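Local coordinates for A-type flavoprotein (Giardia intestinalis, PDB 2Q9U) that probably reduces dioxygen at a diiron centre, using electrons passed on by a bound flavin mononucleotide, at residues V82-E87 and T157-P162; K165-N170 and K224-A229. All blocks are in the same frame, centred on the assembly; numbering follows the deposited sequence.

Contact 1 of 2, residues V82-E87 and T157-P162. With FEO (mu-oxo-diiron), chain G.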
ATOM      1  N   VAL A  82       2.989  37.126  11.349  1.00 11.76           N
ATOM      2  CA  VAL A  82       3.239  37.350   9.949  1.00 11.60           C
ATOM      3  C   VAL A  82       2.891  36.084   9.169  1.00 12.13           C
ATOM      4  O   VAL A  82       3.433  35.006   9.441  1.00 11.83           O
ATOM      5  CB  VAL A  82       4.718  37.699   9.692  1.00 12.18           C
ATOM      6  CG1 VAL A  82       5.019  37.752   8.200  1.00 12.34           C
ATOM      7  CG2 VAL A  82       5.139  39.013  10.417  1.00 11.34           C
ATOM      8  N   MET A  83       2.041  36.247   8.158  1.00 12.78           N
ATOM      9  CA  MET A  83       1.584  35.145   7.305  1.00 13.24           C
ATOM     10  C   MET A  83       2.072  35.322   5.874  1.00 13.77           C
ATOM     11  O   MET A  83       1.739  36.294   5.222  1.00 13.95           O
ATOM     12  CB  MET A  83       0.038  35.042   7.354  1.00 13.36           C
ATOM     13  CG  MET A  83      -0.527  34.653   8.737  1.00 12.81           C
ATOM     14  SD  MET A  83       0.075  33.087   9.413  1.00 14.10           S
ATOM     15  CE  MET A  83      -0.668  31.900   8.293  1.00 14.49           C
ATOM     16  N   ASN A  84       2.896  34.378   5.400  1.00 13.87           N
ATOM     17  CA  ASN A  84       3.540  34.491   4.100  1.00 13.38           C
ATOM     18  C   ASN A  84       2.684  33.889   3.007  1.00 13.37           C
ATOM     19  O   ASN A  84       2.952  34.115   1.828  1.00 13.27           O
ATOM     20  CB  ASN A  84       4.878  33.728   4.128  1.00 13.35           C
ATOM     21  CG  ASN A  84       5.944  34.449   4.920  1.00 15.72           C
ATOM     22  OD1 ASN A  84       6.525  33.893   5.875  1.00 19.92           O
ATOM     23  ND2 ASN A  84       6.214  35.678   4.540  1.00 12.51           N
ATOM     24  N   HIS A  85       1.700  33.069   3.395  1.00 13.02           N
ATOM     25  CA  HIS A  85       1.046  32.120   2.452  1.00 13.22           C
ATOM     26  C   HIS A  85      -0.219  31.585   3.150  1.00 12.06           C
ATOM     27  O   HIS A  85      -0.201  31.356   4.354  1.00 12.10           O
ATOM     28  CB  HIS A  85       2.075  31.020   2.152  1.00 13.14           C
ATOM     29  CG  HIS A  85       1.660  29.973   1.156  1.00 14.42           C
ATOM     30  ND1 HIS A  85       0.933  30.232   0.016  1.00 15.04           N
ATOM     31  CD2 HIS A  85       1.999  28.662   1.091  1.00 13.74           C
ATOM     32  CE1 HIS A  85       0.773  29.110  -0.672  1.00 14.92           C
ATOM     33  NE2 HIS A  85       1.424  28.144  -0.049  1.00 13.52           N
ATOM     34  N   ALA A  86      -1.317  31.417   2.417  1.00 11.56           N
ATOM     35  CA  ALA A  86      -2.584  31.080   3.047  1.00 11.64           C
ATOM     36  C   ALA A  86      -2.904  29.578   2.982  1.00 12.09           C
ATOM     37  O   ALA A  86      -3.920  29.138   3.527  1.00 11.24           O
ATOM     38  CB  ALA A  86      -3.723  31.885   2.401  1.00 12.57           C
ATOM     39  N   GLU A  87      -2.052  28.799   2.308  1.00 11.71           N
ATOM     40  CA  GLU A  87      -2.285  27.355   2.200  1.00 12.20           C
ATOM     41  C   GLU A  87      -2.379  26.702   3.586  1.00 12.19           C
ATOM     42  O   GLU A  87      -1.668  27.108   4.533  1.00 11.99           O
ATOM     43  CB  GLU A  87      -1.234  26.666   1.303  1.00 11.17           C
ATOM     44  CG  GLU A  87      -1.702  25.274   0.805  1.00 13.97           C
ATOM     45  CD  GLU A  87      -0.685  24.613  -0.071  1.00 14.17           C
ATOM     46  OE1 GLU A  87       0.121  25.346  -0.684  1.00 14.93           O
ATOM     47  OE2 GLU A  87      -0.673  23.360  -0.112  1.00 18.86           O
ATOM     48  N   THR A 157       4.518  34.882  -0.367  1.00 12.53           N
ATOM     49  CA  THR A 157       5.333  36.019   0.043  1.00 13.93           C
ATOM     50  C   THR A 157       6.575  35.458   0.727  1.00 13.49           C
ATOM     51  O   THR A 157       6.502  34.359   1.299  1.00 13.76           O
ATOM     52  CB  THR A 157       4.553  36.891   1.098  1.00 14.00           C
ATOM     53  OG1 THR A 157       3.174  37.042   0.698  1.00 16.39           O
ATOM     54  CG2 THR A 157       5.196  38.276   1.271  1.00 13.90           C
ATOM     55  N   PHE A 158       7.691  36.191   0.663  1.00 12.63           N
ATOM     56  CA  PHE A 158       8.831  35.989   1.566  1.00 12.65           C
ATOM     57  C   PHE A 158       8.926  37.166   2.558  1.00 12.27           C
ATOM     58  O   PHE A 158       8.523  38.297   2.237  1.00 12.35           O
ATOM     59  CB  PHE A 158      10.174  35.985   0.832  1.00 11.74           C
ATOM     60  CG  PHE A 158      10.367  34.891  -0.188  1.00 13.73           C
ATOM     61  CD1 PHE A 158       9.559  33.739  -0.222  1.00 13.24           C
ATOM     62  CD2 PHE A 158      11.409  35.015  -1.125  1.00 15.12           C
ATOM     63  CE1 PHE A 158       9.797  32.735  -1.174  1.00 15.64           C
ATOM     64  CE2 PHE A 158      11.653  34.007  -2.085  1.00 14.15           C
ATOM     65  CZ  PHE A 158      10.832  32.859  -2.095  1.00 13.74           C
ATOM     66  N   THR A 159       9.472  36.903   3.742  1.00 12.09           N
ATOM     67  CA  THR A 159       9.740  37.966   4.735  1.00 11.99           C
ATOM     68  C   THR A 159      11.234  38.064   4.959  1.00 12.79           C
ATOM     69  O   THR A 159      11.944  37.065   5.116  1.00 12.68           O
ATOM     70  CB  THR A 159       8.966  37.742   6.067  1.00 12.04           C
ATOM     71  OG1 THR A 159       7.571  37.696   5.804  1.00 12.94           O
ATOM     72  CG2 THR A 159       9.236  38.863   7.089  1.00 11.68           C
ATOM     73  N   TYR A 160      11.737  39.291   4.934  1.00 13.01           N
ATOM     74  CA  TYR A 160      13.163  39.493   5.010  1.00 12.70           C
ATOM     75  C   TYR A 160      13.516  40.387   6.208  1.00 13.75           C
ATOM     76  O   TYR A 160      12.892  41.428   6.409  1.00 13.50           O
ATOM     77  CB  TYR A 160      13.667  40.097   3.692  1.00 12.90           C
ATOM     78  CG  TYR A 160      15.122  40.498   3.780  1.00 14.06           C
ATOM     79  CD1 TYR A 160      16.122  39.531   3.900  1.00 14.61           C
ATOM     80  CD2 TYR A 160      15.507  41.852   3.779  1.00 15.23           C
ATOM     81  CE1 TYR A 160      17.475  39.885   4.006  1.00 12.48           C
ATOM     82  CE2 TYR A 160      16.860  42.211   3.866  1.00 13.51           C
ATOM     83  CZ  TYR A 160      17.827  41.236   3.976  1.00 13.27           C
ATOM     84  OH  TYR A 160      19.163  41.570   4.069  1.00 14.16           O
ATOM     85  N   CYS A 161      14.490  39.968   7.014  1.00 13.62           N
ATOM     86  CA  CYS A 161      14.950  40.814   8.106  1.00 14.08           C
ATOM     87  C   CYS A 161      16.333  41.375   7.776  1.00 14.54           C
ATOM     88  O   CYS A 161      17.308  40.631   7.760  1.00 13.82           O
ATOM     89  CB  CYS A 161      14.972  40.035   9.426  1.00 13.44           C
ATOM     90  SG  CYS A 161      15.699  41.019  10.815  1.00 15.97           S
ATOM     91  N   PRO A 162      16.418  42.695   7.499  1.00 14.92           N
ATOM     92  CA  PRO A 162      17.682  43.314   7.093  1.00 14.90           C
ATOM     93  C   PRO A 162      18.782  43.304   8.155  1.00 15.70           C
ATOM     94  O   PRO A 162      19.953  43.244   7.784  1.00 16.79           O
ATOM     95  CB  PRO A 162      17.281  44.770   6.762  1.00 15.10           C
ATOM     96  CG  PRO A 162      15.793  44.755   6.615  1.00 15.99           C
ATOM     97  CD  PRO A 162      15.303  43.662   7.513  1.00 14.44           C
TER
HETATM   98 FE1  FEO G 701       3.720  24.399   2.166  1.00 11.41          FE
HETATM   99 FE2  FEO G 701       2.134  25.993  -0.458  1.00 14.54          FE
HETATM  100  O   FEO G 701       2.255  25.279   1.463  1.00 11.74           O
HETATM  101  O   HOH W   1       1.656  37.794   2.874  1.00 14.35           O

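Contact 2 of 2, residues K165-N170 and K224-A229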
ATOM      1  N   LYS A 165      19.819  39.504   8.452  1.00 13.68           N
ATOM      2  CA  LYS A 165      20.085  38.960   7.117  1.00 13.83           C
ATOM      3  C   LYS A 165      19.352  37.617   6.958  1.00 13.81           C
ATOM      4  O   LYS A 165      19.895  36.650   6.388  1.00 12.25           O
ATOM      5  CB  LYS A 165      21.594  38.805   6.846  1.00 13.02           C
ATOM      6  CG  LYS A 165      22.458  40.091   7.154  1.00 14.85           C
ATOM      7  CD  LYS A 165      22.049  41.311   6.277  1.00 15.95           C
ATOM      8  CE  LYS A 165      22.937  42.538   6.545  1.00 15.18           C
ATOM      9  NZ  LYS A 165      22.685  43.094   7.933  1.00 17.60           N
ATOM     10  N   ILE A 166      18.119  37.586   7.458  1.00 13.24           N
ATOM     11  CA  ILE A 166      17.292  36.369   7.409  1.00 12.93           C
ATOM     12  C   ILE A 166      16.225  36.481   6.343  1.00 12.25           C
ATOM     13  O   ILE A 166      15.458  37.450   6.308  1.00 13.64           O
ATOM     14  CB  ILE A 166      16.532  36.126   8.722  1.00 13.45           C
ATOM     15  CG1 ILE A 166      17.456  36.112   9.941  1.00 14.43           C
ATOM     16  CG2 ILE A 166      15.763  34.784   8.661  1.00 14.24           C
ATOM     17  CD1 ILE A 166      16.698  36.467  11.229  1.00 17.24           C
ATOM     18  N   LEU A 167      16.127  35.458   5.504  1.00 11.48           N
ATOM     19  CA  LEU A 167      15.005  35.351   4.601  1.00 10.98           C
ATOM     20  C   LEU A 167      14.075  34.254   5.138  1.00 11.40           C
ATOM     21  O   LEU A 167      14.463  33.068   5.203  1.00 12.53           O
ATOM     22  CB  LEU A 167      15.492  35.000   3.189  1.00 11.09           C
ATOM     23  CG  LEU A 167      14.381  34.910   2.138  1.00 11.74           C
ATOM     24  CD1 LEU A 167      13.733  36.273   1.881  1.00 13.08           C
ATOM     25  CD2 LEU A 167      14.853  34.281   0.810  1.00 11.38           C
ATOM     26  N   PHE A 168      12.868  34.627   5.522  1.00 10.75           N
ATOM     27  CA  PHE A 168      11.845  33.619   5.876  1.00 11.02           C
ATOM     28  C   PHE A 168      11.140  33.284   4.570  1.00 11.10           C
ATOM     29  O   PHE A 168      10.321  34.075   4.063  1.00 11.69           O
ATOM     30  CB  PHE A 168      10.854  34.193   6.896  1.00 10.05           C
ATOM     31  CG  PHE A 168      11.477  34.520   8.229  1.00 11.82           C
ATOM     32  CD1 PHE A 168      11.644  33.530   9.202  1.00 11.68           C
ATOM     33  CD2 PHE A 168      11.865  35.823   8.527  1.00  9.17           C
ATOM     34  CE1 PHE A 168      12.218  33.825  10.449  1.00 12.38           C
ATOM     35  CE2 PHE A 168      12.423  36.130   9.761  1.00 10.35           C
ATOM     36  CZ  PHE A 168      12.605  35.140  10.727  1.00  9.55           C
ATOM     37  N   SER A 169      11.500  32.150   3.980  1.00 10.91           N
ATOM     38  CA  SER A 169      11.108  31.910   2.588  1.00 11.42           C
ATOM     39  C   SER A 169       9.819  31.103   2.432  1.00 10.83           C
ATOM     40  O   SER A 169       9.395  30.841   1.322  1.00 10.39           O
ATOM     41  CB  SER A 169      12.251  31.207   1.837  1.00 11.40           C
ATOM     42  OG  SER A 169      12.599  30.009   2.516  1.00 10.43           O
ATOM     43  N   ASN A 170       9.243  30.668   3.545  1.00 11.86           N
ATOM     44  CA  ASN A 170       7.994  29.885   3.510  1.00 11.49           C
ATOM     45  C   ASN A 170       8.221  28.612   2.642  1.00 12.14           C
ATOM     46  O   ASN A 170       9.198  27.897   2.888  1.00 12.56           O
ATOM     47  CB  ASN A 170       6.826  30.799   3.056  1.00 11.48           C
ATOM     48  CG  ASN A 170       5.469  30.136   3.161  1.00 13.28           C
ATOM     49  OD1 ASN A 170       4.856  29.804   2.150  1.00 11.83           O
ATOM     50  ND2 ASN A 170       5.000  29.933   4.382  1.00 11.06           N
ATOM     51  N   LYS A 224      22.155  35.811   5.069  1.00 14.13           N
ATOM     52  CA  LYS A 224      23.016  34.831   5.755  1.00 15.47           C
ATOM     53  C   LYS A 224      22.253  33.555   6.075  1.00 13.73           C
ATOM     54  O   LYS A 224      22.871  32.521   6.255  1.00 13.00           O
ATOM     55  CB  LYS A 224      23.571  35.361   7.094  1.00 14.35           C
ATOM     56  CG  LYS A 224      24.486  36.590   6.963  1.00 17.60           C
ATOM     57  CD  LYS A 224      25.507  36.692   8.119  1.00 19.08           C
ATOM     58  CE  LYS A 224      24.903  36.419   9.482  1.00 23.47           C
ATOM     59  NZ  LYS A 224      25.603  37.129  10.641  1.00 20.44           N
ATOM     60  N   TYR A 225      20.927  33.653   6.213  1.00 13.32           N
ATOM     61  CA  TYR A 225      20.095  32.509   6.617  1.00 13.37           C
ATOM     62  C   TYR A 225      18.817  32.428   5.808  1.00 12.66           C
ATOM     63  O   TYR A 225      18.122  33.445   5.635  1.00 12.46           O
ATOM     64  CB  TYR A 225      19.685  32.639   8.105  1.00 14.43           C
ATOM     65  CG  TYR A 225      20.868  32.756   9.051  1.00 15.04           C
ATOM     66  CD1 TYR A 225      21.688  31.654   9.283  1.00 14.46           C
ATOM     67  CD2 TYR A 225      21.192  33.982   9.673  1.00 14.86           C
ATOM     68  CE1 TYR A 225      22.795  31.738  10.149  1.00 17.10           C
ATOM     69  CE2 TYR A 225      22.305  34.081  10.577  1.00 18.24           C
ATOM     70  CZ  TYR A 225      23.096  32.948  10.789  1.00 18.25           C
ATOM     71  OH  TYR A 225      24.179  32.998  11.639  1.00 19.90           O
ATOM     72  N   ILE A 226      18.479  31.226   5.326  1.00 11.31           N
ATOM     73  CA  ILE A 226      17.161  31.037   4.727  1.00 10.10           C
ATOM     74  C   ILE A 226      16.377  30.050   5.583  1.00 10.82           C
ATOM     75  O   ILE A 226      16.719  28.850   5.659  1.00 10.46           O
ATOM     76  CB  ILE A 226      17.229  30.555   3.259  1.00 10.51           C
ATOM     77  CG1 ILE A 226      18.023  31.550   2.396  1.00 10.62           C
ATOM     78  CG2 ILE A 226      15.809  30.390   2.702  1.00  7.88           C
ATOM     79  CD1 ILE A 226      18.363  30.977   0.980  1.00 10.62           C
ATOM     80  N   LEU A 227      15.380  30.573   6.282  1.00 10.47           N
ATOM     81  CA  LEU A 227      14.546  29.745   7.148  1.00 11.00           C
ATOM     82  C   LEU A 227      13.268  29.413   6.389  1.00 11.13           C
ATOM     83  O   LEU A 227      12.419  30.262   6.147  1.00 10.71           O
ATOM     84  CB  LEU A 227      14.238  30.448   8.478  1.00 11.94           C
ATOM     85  CG  LEU A 227      15.389  30.997   9.342  1.00 14.13           C
ATOM     86  CD1 LEU A 227      14.893  31.317  10.754  1.00 14.56           C
ATOM     87  CD2 LEU A 227      16.676  30.194   9.376  1.00 14.77           C
ATOM     88  N   SER A 228      13.162  28.156   5.981  1.00 10.50           N
ATOM     89  CA  SER A 228      12.063  27.708   5.146  1.00 10.41           C
ATOM     90  C   SER A 228      10.909  27.190   6.021  1.00  9.67           C
ATOM     91  O   SER A 228      11.117  26.878   7.169  1.00  8.86           O
ATOM     92  CB  SER A 228      12.551  26.570   4.231  1.00 10.03           C
ATOM     93  OG  SER A 228      11.476  26.118   3.410  1.00 14.32           O
ATOM     94  N   ALA A 229       9.721  27.071   5.443  1.00  9.84           N
ATOM     95  CA  ALA A 229       8.541  26.540   6.161  1.00 10.22           C
ATOM     96  C   ALA A 229       8.372  25.005   6.048  1.00  9.99           C
ATOM     97  O   ALA A 229       7.507  24.435   6.699  1.00 10.06           O
ATOM     98  CB  ALA A 229       7.260  27.272   5.729  1.00 10.24           C
TER
HETATM   99  O   HOH W   2       9.753  30.908   6.346  1.00 12.68           O

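Contact 1 of 2, residues V82-E87 and T157-P162
The loop leaving strand 80-82 comes closest to the first residue of strand 157-161, where the CA atoms of Asn84 and Thr157 stand 4.7 Å apart and Asn84 O receives a weak, strongly bent bond from Thr157 N (2.8 Å, 117° at the hydrogen). Thr157 turns its hydroxyl beside its own backbone N, with CG2 anti to that nitrogen, which leaves OG1 3.1 Å from Asn84 O; the hydroxyl also bonds Asp155 O, its stronger partner. A water gives one hydrogen to Met83 O and the other to Thr157 OG1, a second link between the two segments. In this metallo-beta-lactamase-like domain strands 80-82 and 157-161 lie in the two facing sheets, and the loop leads on to the iron ligands: His85 NE2 binds FE2 at 2.3 Å and Glu87 OE1 at 2.1 Å. Asp155, next to the strand, bonds His85 ND1 and so orients the ring as a second-shell residue; its charge probably strengthens the imidazole as a donor to iron. Farther from the irons, the side chain of Asn84 crosses that of Thr159 at about a right angle, while Val82 CG1, anti to its backbone N, meets Thr159 OG1 tip to tip at 3.5 Å.

Contact 2 of 2, residues K165-N170 and K224-A229
Strands 166-170 and 225-228 run parallel as neighbours in one sheet, their short axes 4.7 Å apart and twisted by 26°, with Ile166 beside Tyr225, Leu167 beside Ile226 and Phe168 beside Leu227. The ladder opens at Lys165 O, which is gripped by two donors, Lys224 N on a lone pair and Tyr225 N in the carbonyl plane. It continues through Leu167, whose N-H points almost straight at Tyr225 O (2.8 Å, 175° at the hydrogen) and whose O receives Leu227 N.

Leu227 repays being traced outward. Its CB lies 4.1 Å from Phe168 CD1, on the face of the sheet that also carries Ile166. With CG anti to the carbonyl carbon (chi1 -53°), the chain then leans across Ile166, and CG rests 3.9 Å from Ile166 CG2. Of the two tips, CD1 does the touching: it reaches Phe168 CE1 at 3.7 Å, meeting the ring obliquely, and brushes Ile166 CG2 as well. That same methyl, CG2 of Ile166, sits over one face of the Phe168 ring near its rim, so leucine, isoleucine and phenylalanine form a single apolar cluster. Strands 12-14 and 39-46 of the facing sheet pack on it, as expected of the layered metallo-beta-lactamase-like fold.

Toward the C-terminal ends the pairing becomes less regular. Ser169 N bonds Leu227 O (3.0 Å) from above the carbonyl plane, and a water that accepts from Asn170 N donates to the same oxygen. Beyond it Ala229 N bonds Asn170 O (2.7 Å), again from above the carbonyl plane. Asn170 ND2 turns to Asp55, while the hydroxyls of Ser169 and Ser228 both bond Gly172 O. The apolar middle thus holds by packing and backbone bonds, while the hydrogen-bonded polar end probably keeps the Asn170 side chain fixed near the diiron group.

How the contacts relate
Contacts 1 and 2 share one sheet, because strands 157-161 and 166-170 follow each other and pair antiparallel; the contact centres are about 9 Å apart. Backbone bonds probably join them, Phe168 N to Thr159 O at 2.6 Å and Cys161 N to Ile166 O at 2.8 Å, and a G1 beta bulge at Lys165 and Ile166, facing Cys161, marks the turn. Near the metals Asn170 OD1 lies 3.0 Å from His85 CB. Contact 1 supplies two iron ligands, with His152 and Asp171 as further ones, and its Glu87 touches FMN and bonds Tyr267 of the second subunit. Asn170 of contact 2 has its nearest side-chain atoms about 5 Å from the diiron group and about 11 Å from FMN.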